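Local coordinates for protein DNA-entry nuclease inhibitor (PDB 4MQD) that inhibits the DNA-degrading activity of the DNA-entry nuclease and plays a role in the competence of cells to be transformed, at residues E40-F52 and S74-T86. Numbering follows the deposited sequence.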
loop_
_atom_site.group_PDB
_atom_site.type_symbol
_atom_site.label_atom_id
_atom_site.label_comp_id
_atom_site.label_asym_id
_atom_site.label_seq_id
_atom_site.Cartn_x
_atom_site.Cartn_y
_atom_site.Cartn_z
ATOM N N GLU A 40 -16.386 -13.248 7.003
ATOM C CA GLU A 40 -16.296 -11.803 7.242
ATOM C C GLU A 40 -14.961 -11.449 7.903
ATOM O O GLU A 40 -14.371 -10.412 7.602
ATOM C CB GLU A 40 -17.467 -11.306 8.104
ATOM C CG GLU A 40 -18.115 -10.022 7.602
ATOM C CD GLU A 40 -17.163 -8.840 7.573
ATOM O OE1 GLU A 40 -17.099 -8.156 6.529
ATOM O OE2 GLU A 40 -16.480 -8.594 8.589
ATOM N N LYS A 41 -14.491 -12.312 8.803
ATOM C CA LYS A 41 -13.169 -12.144 9.413
ATOM C C LYS A 41 -12.047 -12.322 8.388
ATOM O O LYS A 41 -11.015 -11.660 8.472
ATOM C CB LYS A 41 -12.978 -13.122 10.575
ATOM C CG LYS A 41 -13.786 -12.765 11.809
ATOM C CD LYS A 41 -13.594 -13.779 12.923
ATOM C CE LYS A 41 -14.395 -13.395 14.158
ATOM N NZ LYS A 41 -14.257 -14.393 15.255
ATOM N N GLY A 42 -12.257 -13.218 7.426
ATOM C CA GLY A 42 -11.291 -13.455 6.354
ATOM C C GLY A 42 -10.237 -14.493 6.689
ATOM O O GLY A 42 -9.273 -14.670 5.940
ATOM N N TYR A 43 -10.407 -15.181 7.815
ATOM C CA TYR A 43 -9.491 -16.250 8.201
ATOM C C TYR A 43 -10.171 -17.263 9.109
ATOM O O TYR A 43 -11.259 -17.016 9.626
ATOM C CB TYR A 43 -8.249 -15.683 8.898
ATOM C CG TYR A 43 -8.490 -15.214 10.316
ATOM C CD1 TYR A 43 -9.094 -13.987 10.570
ATOM C CD2 TYR A 43 -8.109 -15.995 11.406
ATOM C CE1 TYR A 43 -9.314 -13.551 11.866
ATOM C CE2 TYR A 43 -8.325 -15.567 12.706
ATOM C CZ TYR A 43 -8.929 -14.344 12.929
ATOM O OH TYR A 43 -9.149 -13.909 14.217
ATOM N N ALA A 44 -9.512 -18.402 9.288
ATOM C CA ALA A 44 -9.941 -19.420 10.235
ATOM C C ALA A 44 -8.712 -20.187 10.703
ATOM O O ALA A 44 -7.966 -20.720 9.883
ATOM C CB ALA A 44 -10.944 -20.357 9.586
ATOM N N ALA A 45 -8.500 -20.229 12.016
ATOM C CA ALA A 45 -7.298 -20.829 12.592
ATOM C C ALA A 45 -7.611 -22.120 13.342
ATOM O O ALA A 45 -8.727 -22.316 13.826
ATOM C CB ALA A 45 -6.615 -19.838 13.522
ATOM N N ALA A 46 -6.611 -22.994 13.428
ATOM C CA ALA A 46 -6.714 -24.238 14.190
ATOM C C ALA A 46 -5.323 -24.840 14.404
ATOM O O ALA A 46 -4.537 -24.929 13.459
ATOM C CB ALA A 46 -7.613 -25.233 13.472
ATOM N N ASP A 47 -5.050 -25.269 15.636
ATOM C CA ASP A 47 -3.756 -25.847 16.016
ATOM C C ASP A 47 -2.622 -24.877 15.717
ATOM O O ASP A 47 -2.516 -23.818 16.335
ATOM C CB ASP A 47 -3.515 -27.181 15.296
ATOM C CG ASP A 47 -2.236 -27.865 15.745
ATOM O OD1 ASP A 47 -1.552 -27.327 16.642
ATOM O OD2 ASP A 47 -1.913 -28.943 15.202
ATOM N N GLY A 48 -1.776 -25.249 14.764
ATOM C CA GLY A 48 -0.710 -24.371 14.310
ATOM C C GLY A 48 -0.873 -24.017 12.845
ATOM O O GLY A 48 0.108 -23.971 12.102
ATOM N N ALA A 49 -2.113 -23.762 12.430
ATOM C CA ALA A 49 -2.410 -23.460 11.028
ATOM C C ALA A 49 -3.439 -22.343 10.909
ATOM O O ALA A 49 -4.357 -22.244 11.724
ATOM C CB ALA A 49 -2.905 -24.708 10.315
ATOM N N ILE A 50 -3.265 -21.501 9.891
ATOM C CA ILE A 50 -4.211 -20.435 9.579
ATOM C C ILE A 50 -4.603 -20.540 8.112
ATOM O O ILE A 50 -3.738 -20.544 7.237
ATOM C CB ILE A 50 -3.605 -19.033 9.817
ATOM C CG1 ILE A 50 -3.112 -18.886 11.261
ATOM C CG2 ILE A 50 -4.629 -17.949 9.490
ATOM C CD1 ILE A 50 -2.167 -17.720 11.467
ATOM N N SER A 51 -5.905 -20.635 7.848
ATOM C CA SER A 51 -6.414 -20.573 6.484
ATOM C C SER A 51 -6.939 -19.175 6.226
ATOM O O SER A 51 -7.674 -18.624 7.044
ATOM C CB SER A 51 -7.525 -21.594 6.256
ATOM O OG SER A 51 -7.075 -22.906 6.540
ATOM N N PHE A 52 -6.547 -18.605 5.092
ATOM C CA PHE A 52 -7.008 -17.285 4.696
ATOM C C PHE A 52 -8.034 -17.418 3.580
ATOM O O PHE A 52 -7.897 -18.265 2.698
ATOM C CB PHE A 52 -5.831 -16.419 4.242
ATOM C CG PHE A 52 -4.905 -16.030 5.359
ATOM C CD1 PHE A 52 -5.268 -15.038 6.260
ATOM C CD2 PHE A 52 -3.675 -16.656 5.514
ATOM C CE1 PHE A 52 -4.421 -14.675 7.295
ATOM C CE2 PHE A 52 -2.823 -16.298 6.547
ATOM C CZ PHE A 52 -3.197 -15.306 7.438
ATOM N N SER A 74 -2.446 -0.757 -2.102
ATOM C CA SER A 74 -3.667 -1.234 -2.748
ATOM C C SER A 74 -4.083 -2.608 -2.221
ATOM O O SER A 74 -3.339 -3.579 -2.357
ATOM C CB SER A 74 -3.469 -1.299 -4.263
ATOM O OG SER A 74 -2.995 -0.063 -4.769
ATOM N N TYR A 75 -5.270 -2.676 -1.619
ATOM C CA TYR A 75 -5.842 -3.943 -1.156
ATOM C C TYR A 75 -7.332 -3.812 -0.847
ATOM O O TYR A 75 -7.834 -2.709 -0.633
ATOM C CB TYR A 75 -5.105 -4.455 0.086
ATOM C CG TYR A 75 -5.148 -3.520 1.277
ATOM C CD1 TYR A 75 -4.200 -2.511 1.431
ATOM C CD2 TYR A 75 -6.125 -3.657 2.262
ATOM C CE1 TYR A 75 -4.227 -1.661 2.523
ATOM C CE2 TYR A 75 -6.162 -2.810 3.357
ATOM C CZ TYR A 75 -5.211 -1.815 3.483
ATOM O OH TYR A 75 -5.241 -0.972 4.567
ATOM N N GLU A 76 -8.027 -4.946 -0.829
ATOM C CA GLU A 76 -9.450 -4.990 -0.497
ATOM C C GLU A 76 -9.736 -5.693 0.832
ATOM O O GLU A 76 -10.875 -5.696 1.298
ATOM C CB GLU A 76 -10.227 -5.661 -1.628
ATOM C CG GLU A 76 -10.279 -4.827 -2.898
ATOM C CD GLU A 76 -11.381 -5.253 -3.848
ATOM O OE1 GLU A 76 -11.794 -6.432 -3.810
ATOM O OE2 GLU A 76 -11.831 -4.403 -4.642
ATOM N N LYS A 77 -8.705 -6.277 1.440
ATOM C CA LYS A 77 -8.838 -6.949 2.729
ATOM C C LYS A 77 -7.481 -7.016 3.421
ATOM O O LYS A 77 -6.473 -7.328 2.788
ATOM C CB LYS A 77 -9.393 -8.361 2.535
ATOM C CG LYS A 77 -9.717 -9.118 3.817
ATOM C CD LYS A 77 -10.822 -8.443 4.614
ATOM C CE LYS A 77 -11.535 -9.420 5.535
ATOM N NZ LYS A 77 -12.690 -8.778 6.223
ATOM N N LYS A 78 -7.470 -6.713 4.715
ATOM C CA LYS A 78 -6.280 -6.852 5.546
ATOM C C LYS A 78 -6.644 -7.675 6.772
ATOM O O LYS A 78 -7.576 -7.335 7.500
ATOM C CB LYS A 78 -5.753 -5.482 5.974
ATOM C CG LYS A 78 -4.493 -5.541 6.825
ATOM C CD LYS A 78 -4.013 -4.151 7.210
ATOM C CE LYS A 78 -2.780 -4.225 8.096
ATOM N NZ LYS A 78 -2.258 -2.873 8.445
ATOM N N VAL A 79 -5.909 -8.760 6.990
ATOM C CA VAL A 79 -6.131 -9.632 8.135
ATOM C C VAL A 79 -4.806 -9.836 8.852
ATOM O O VAL A 79 -3.831 -10.246 8.229
ATOM C CB VAL A 79 -6.687 -11.000 7.694
ATOM C CG1 VAL A 79 -7.184 -11.782 8.899
ATOM C CG2 VAL A 79 -7.806 -10.819 6.677
ATOM N N THR A 80 -4.776 -9.548 10.150
ATOM C CA THR A 80 -3.584 -9.744 10.973
ATOM C C THR A 80 -3.882 -10.743 12.089
ATOM O O THR A 80 -4.797 -10.536 12.884
ATOM C CB THR A 80 -3.091 -8.415 11.577
ATOM O OG1 THR A 80 -2.774 -7.502 10.519
ATOM C CG2 THR A 80 -1.851 -8.634 12.443
ATOM N N VAL A 81 -3.095 -11.816 12.144
ATOM C CA VAL A 81 -3.342 -12.932 13.056
ATOM C C VAL A 81 -2.048 -13.362 13.753
ATOM O O VAL A 81 -0.995 -13.428 13.113
ATOM C CB VAL A 81 -3.919 -14.144 12.289
ATOM C CG1 VAL A 81 -4.204 -15.307 13.233
ATOM C CG2 VAL A 81 -5.179 -13.743 11.534
ATOM N N PRO A 82 -2.115 -13.646 15.067
ATOM C CA PRO A 82 -0.971 -14.261 15.745
ATOM C C PRO A 82 -0.649 -15.642 15.178
ATOM O O PRO A 82 -1.560 -16.411 14.876
ATOM C CB PRO A 82 -1.442 -14.379 17.197
ATOM C CG PRO A 82 -2.464 -13.310 17.352
ATOM C CD PRO A 82 -3.154 -13.219 16.024
ATOM N N PHE A 83 0.637 -15.948 15.039
ATOM C CA PHE A 83 1.059 -17.213 14.446
ATOM C C PHE A 83 2.384 -17.683 15.030
ATOM O O PHE A 83 3.381 -16.963 14.987
ATOM C CB PHE A 83 1.177 -17.064 12.929
ATOM C CG PHE A 83 1.497 -18.347 12.216
ATOM C CD1 PHE A 83 0.618 -19.421 12.264
ATOM C CD2 PHE A 83 2.672 -18.478 11.489
ATOM C CE1 PHE A 83 0.906 -20.603 11.605
ATOM C CE2 PHE A 83 2.965 -19.659 10.828
ATOM C CZ PHE A 83 2.082 -20.724 10.885
ATOM N N HIS A 84 2.382 -18.896 15.574
ATOM C CA HIS A 84 3.571 -19.482 16.174
ATOM C C HIS A 84 4.150 -20.532 15.240
ATOM O O HIS A 84 3.428 -21.397 14.743
ATOM C CB HIS A 84 3.233 -20.114 17.525
ATOM C CG HIS A 84 4.393 -20.797 18.178
ATOM N ND1 HIS A 84 5.387 -20.108 18.838
ATOM C CD2 HIS A 84 4.720 -22.108 18.269
ATOM C CE1 HIS A 84 6.277 -20.964 19.309
ATOM N NE2 HIS A 84 5.895 -22.184 18.978
ATOM N N VAL A 85 5.454 -20.444 15.003
ATOM C CA VAL A 85 6.164 -21.415 14.183
ATOM C C VAL A 85 6.852 -22.412 15.113
ATOM O O VAL A 85 7.766 -22.047 15.852
ATOM C CB VAL A 85 7.200 -20.724 13.273
ATOM C CG1 VAL A 85 7.967 -21.748 12.447
ATOM C CG2 VAL A 85 6.514 -19.711 12.366
ATOM N N THR A 86 6.400 -23.662 15.076
ATOM C CA THR A 86 6.902 -24.697 15.981
ATOM C C THR A 86 8.309 -25.157 15.606
ATOM O O THR A 86 9.163 -25.320 16.477
ATOM C CB THR A 86 5.969 -25.925 16.006
ATOM O OG1 THR A 86 5.816 -26.441 14.679
ATOM C CG2 THR A 86 4.605 -25.549 16.563
#
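Val81 sets its CG2 methyl over one face of the Tyr43 ring. This is a CH-pi contact, with Val81 CG2 3.7 Å from the Tyr43 ring centroid and 10° off the ring normal. Val79 meets the same ring obliquely, with Val79 CG1 at 3.4 Å from Tyr43 CD1. Tyr43 CG sits between its backbone N and carbonyl carbon (chi1 75°), a rotamer that lays the ring across the two valines. The other branch of Val81 takes a different partner: Val81 CG1 and Ile50 CD1 meet tip to tip at 3.6 Å. Ile50 CD1 also lies obliquely against the Phe83 ring, 3.4 Å from Phe83 CD1. The edge of that ring faces the hairpin turn, with Phe83 CE1 3.5 Å from Gly48 O. Phe52 presents its ring edge to Val79 CG1; Ile50 CG2 covers one of its faces. With an alanine here in place of Tyr43, Val79 CG1 and Val81 CG2 would probably lose their aromatic partner and a gap would open beside them.

At the other end, Lys77 bends at chi2 and runs along Gly42. Lys77 NZ donates to Glu40 O at 2.7 Å, near the end of helix 36-41. The C=O...NZ angle is 158°, with NZ tilted out of the carbonyl plane. Glu40 OE1, too far for a salt bridge, would probably still favour the ammonium. Gly42 leaves that helix with positive phi, where a CB would jam against Lys41 O and also clash with Lys77 CE.

Hairpin 43-46/49-53 and strand 77-85 edge different sheets. Their side chains pack between the sheets, consistent with a beta-sandwich. Gln24 bridges Gly48 O and Thr86 N. Between the two segments the contact is mainly apolar, and the Lys77 ammonium makes the one direct hydrogen bond, tying the helix end to the strand.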